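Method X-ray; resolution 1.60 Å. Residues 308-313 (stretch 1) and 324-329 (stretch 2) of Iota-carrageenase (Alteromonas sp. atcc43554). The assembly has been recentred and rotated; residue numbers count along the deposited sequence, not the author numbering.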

ATOM      1  N   GLY A 308       4.004 -34.452   1.922  1.00 44.98           N
ATOM      2  CA  GLY A 308       4.121 -33.314   1.030  1.00 45.43           C
ATOM      3  C   GLY A 308       3.394 -32.136   1.641  1.00 45.82           C
ATOM      4  O   GLY A 308       2.752 -31.355   0.939  1.00 46.12           O
ATOM      5  N   CYS A 309       3.498 -32.012   2.961  1.00 46.16           N
ATOM      6  CA  CYS A 309       2.836 -30.939   3.690  1.00 46.39           C
ATOM      7  C   CYS A 309       3.689 -29.696   3.911  1.00 46.66           C
ATOM      8  O   CYS A 309       3.162 -28.625   4.212  1.00 46.88           O
ATOM      9  N   ALA A 310       5.002 -29.831   3.763  1.00 46.80           N
ATOM     10  CA  ALA A 310       5.894 -28.698   3.970  1.00 47.08           C
ATOM     11  C   ALA A 310       6.681 -28.324   2.719  1.00 47.38           C
ATOM     12  O   ALA A 310       7.242 -29.185   2.042  1.00 47.37           O
ATOM     13  N   GLN A 311       6.712 -27.028   2.419  1.00 47.67           N
ATOM     14  CA  GLN A 311       7.438 -26.516   1.263  1.00 47.88           C
ATOM     15  C   GLN A 311       8.892 -26.274   1.646  1.00 47.96           C
ATOM     16  O   GLN A 311       9.248 -26.338   2.823  1.00 47.98           O
ATOM     17  N   THR A 312       9.726 -25.993   0.650  1.00 48.00           N
ATOM     18  CA  THR A 312      11.140 -25.732   0.889  1.00 47.95           C
ATOM     19  C   THR A 312      11.266 -24.499   1.784  1.00 48.08           C
ATOM     20  O   THR A 312      10.994 -23.378   1.354  1.00 48.23           O
ATOM     21  N   PRO A 313      11.682 -24.697   3.046  1.00 48.03           N
ATOM     22  CA  PRO A 313      11.850 -23.623   4.033  1.00 47.96           C
ATOM     23  C   PRO A 313      12.895 -22.581   3.641  1.00 48.01           C
ATOM     24  O   PRO A 313      13.639 -22.762   2.679  1.00 48.17           O
ATOM     25  N   ALA A 324      11.497 -20.853   8.746  1.00 42.95           N
ATOM     26  CA  ALA A 324      10.146 -20.661   8.234  1.00 42.56           C
ATOM     27  C   ALA A 324       9.813 -21.713   7.183  1.00 42.10           C
ATOM     28  O   ALA A 324      10.572 -21.919   6.237  1.00 42.54           O
ATOM     29  N   ALA A 325       8.674 -22.376   7.351  1.00 41.53           N
ATOM     30  CA  ALA A 325       8.252 -23.404   6.410  1.00 40.82           C
ATOM     31  C   ALA A 325       6.781 -23.252   6.043  1.00 40.22           C
ATOM     32  O   ALA A 325       5.897 -23.458   6.873  1.00 40.18           O
ATOM     33  N   ARG A 326       6.530 -22.895   4.790  1.00 39.41           N
ATOM     34  CA  ARG A 326       5.171 -22.717   4.299  1.00 38.68           C
ATOM     35  C   ARG A 326       4.493 -24.068   4.091  1.00 38.61           C
ATOM     36  O   ARG A 326       5.090 -24.995   3.542  1.00 38.60           O
ATOM     37  N   VAL A 327       3.246 -24.176   4.539  1.00 38.35           N
ATOM     38  CA  VAL A 327       2.486 -25.413   4.407  1.00 38.31           C
ATOM     39  C   VAL A 327       1.906 -25.559   3.004  1.00 38.36           C
ATOM     40  O   VAL A 327       1.279 -24.639   2.477  1.00 38.24           O
ATOM     41  N   THR A 328       2.117 -26.728   2.408  1.00 38.37           N
ATOM     42  CA  THR A 328       1.635 -27.015   1.063  1.00 38.46           C
ATOM     43  C   THR A 328       0.129 -26.804   0.926  1.00 38.45           C
ATOM     44  O   THR A 328      -0.641 -27.131   1.830  1.00 38.35           O
ATOM     45  N   GLN A 329      -0.282 -26.258  -0.215  1.00 38.16           N
ATOM     46  CA  GLN A 329      -1.691 -25.997  -0.479  1.00 38.29           C
ATOM     47  C   GLN A 329      -2.448 -27.274  -0.833  1.00 38.70           C
ATOM     48  O   GLN A 329      -2.707 -27.563  -2.002  1.00 38.72           O
TER

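Gly308 has no side chain, but its carbonyl meets one. Thr328 points its CB toward stretch 1 in the m rotamer (chi1 -51°), and its hydroxyl donates a hydrogen bond from Thr328 OG1 to Gly308 O at 2.7 Å.

Cys309 points away, with chi1 in m, and is covalently bonded to a group elsewhere in the structure. Its backbone does the work here: Thr328 N donates to Cys309 O at 2.8 Å. The same oxygen receives a CA-H...O contact, Val327 CA to Cys309 O at 3.3 Å. The CA-to-CB bond of Val327 points away overall, and its chi1 is t.

Ala310 forms a single backbone bridge with Val327, and its methyl points away.

Gln311 points toward stretch 2, with chi1 and chi2 both m. This folded conformation brings its amide back to Thr328, where Gln311 NE2 donates a weak hydrogen bond to Thr328 OG1 at 3.3 Å. Thr328 OG1 is thus donor to one residue and acceptor from another. The backbone is held too, Gln311 N to Arg326 O at 2.8 Å. Arg326 points sideways and is extended, with chi1 to chi3 all t; its CB lies 4.3 Å from Gln311 CB.

Thr312 points away and makes no contact with stretch 2.

The CA-to-CB bond of Pro313 points sideways. Its CG packs against Ala325 CB at 3.8 Å, a small apolar contact.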

ATOM      1  CB  CYS A 309       2.342 -31.455   5.041  1.00 46.08           C
ATOM      2  SG  CYS A 309       0.901 -32.562   4.936  0.75 46.07           S
ATOM      3  CB  ALA A 310       6.851 -28.996   5.116  1.00 47.04           C
ATOM      4  CB  GLN A 311       6.820 -25.200   0.782  1.00 48.12           C
ATOM      5  CG  GLN A 311       5.513 -25.349   0.022  1.00 48.59           C
ATOM      6  CD  GLN A 311       5.694 -26.046  -1.311  1.00 48.79           C
ATOM      7  OE1 GLN A 311       6.531 -25.649  -2.123  1.00 49.16           O
ATOM      8  NE2 GLN A 311       4.904 -27.087  -1.550  1.00 49.07           N
ATOM      9  CB  THR A 312      11.886 -25.476  -0.434  1.00 48.03           C
ATOM     10  OG1 THR A 312      11.627 -26.552  -1.344  1.00 47.97           O
ATOM     11  CG2 THR A 312      13.382 -25.381  -0.189  1.00 47.96           C
ATOM     12  CB  PRO A 313      12.241 -24.378   5.306  1.00 47.95           C
ATOM     13  CG  PRO A 313      11.676 -25.759   5.087  1.00 47.94           C
ATOM     14  CD  PRO A 313      12.005 -26.001   3.645  1.00 48.02           C
ATOM     15  CB  ALA A 324      10.012 -19.267   7.637  1.00 42.73           C
ATOM     16  CB  ALA A 325       8.504 -24.787   6.995  1.00 41.33           C
ATOM     17  CB  ARG A 326       5.202 -21.928   2.990  1.00 37.89           C
ATOM     18  CG  ARG A 326       3.856 -21.740   2.326  1.00 36.86           C
ATOM     19  CD  ARG A 326       3.943 -20.630   1.298  1.00 35.69           C
ATOM     20  NE  ARG A 326       2.705 -20.471   0.546  1.00 34.91           N
ATOM     21  CZ  ARG A 326       2.389 -19.374  -0.134  1.00 33.87           C
ATOM     22  NH1 ARG A 326       3.224 -18.344  -0.148  1.00 33.39           N
ATOM     23  NH2 ARG A 326       1.245 -19.309  -0.798  1.00 33.26           N
ATOM     24  CB  VAL A 327       1.338 -25.470   5.434  1.00 38.11           C
ATOM     25  CG1 VAL A 327       0.543 -26.752   5.259  1.00 38.47           C
ATOM     26  CG2 VAL A 327       1.904 -25.386   6.842  1.00 38.08           C
ATOM     27  CB  THR A 328       1.973 -28.463   0.661  1.00 38.66           C
ATOM     28  OG1 THR A 328       3.365 -28.707   0.897  1.00 38.80           O
ATOM     29  CG2 THR A 328       1.674 -28.692  -0.814  1.00 38.79           C
ATOM     30  CB  GLN A 329      -1.837 -24.970  -1.609  1.00 37.68           C
ATOM     31  CG  GLN A 329      -3.275 -24.686  -2.026  1.00 37.11           C
ATOM     32  CD  GLN A 329      -4.167 -24.310  -0.858  1.00 37.06           C
ATOM     33  OE1 GLN A 329      -3.856 -23.400  -0.090  1.00 37.01           O
ATOM     34  NE2 GLN A 329      -5.288 -25.008  -0.721  1.00 36.73           N
TER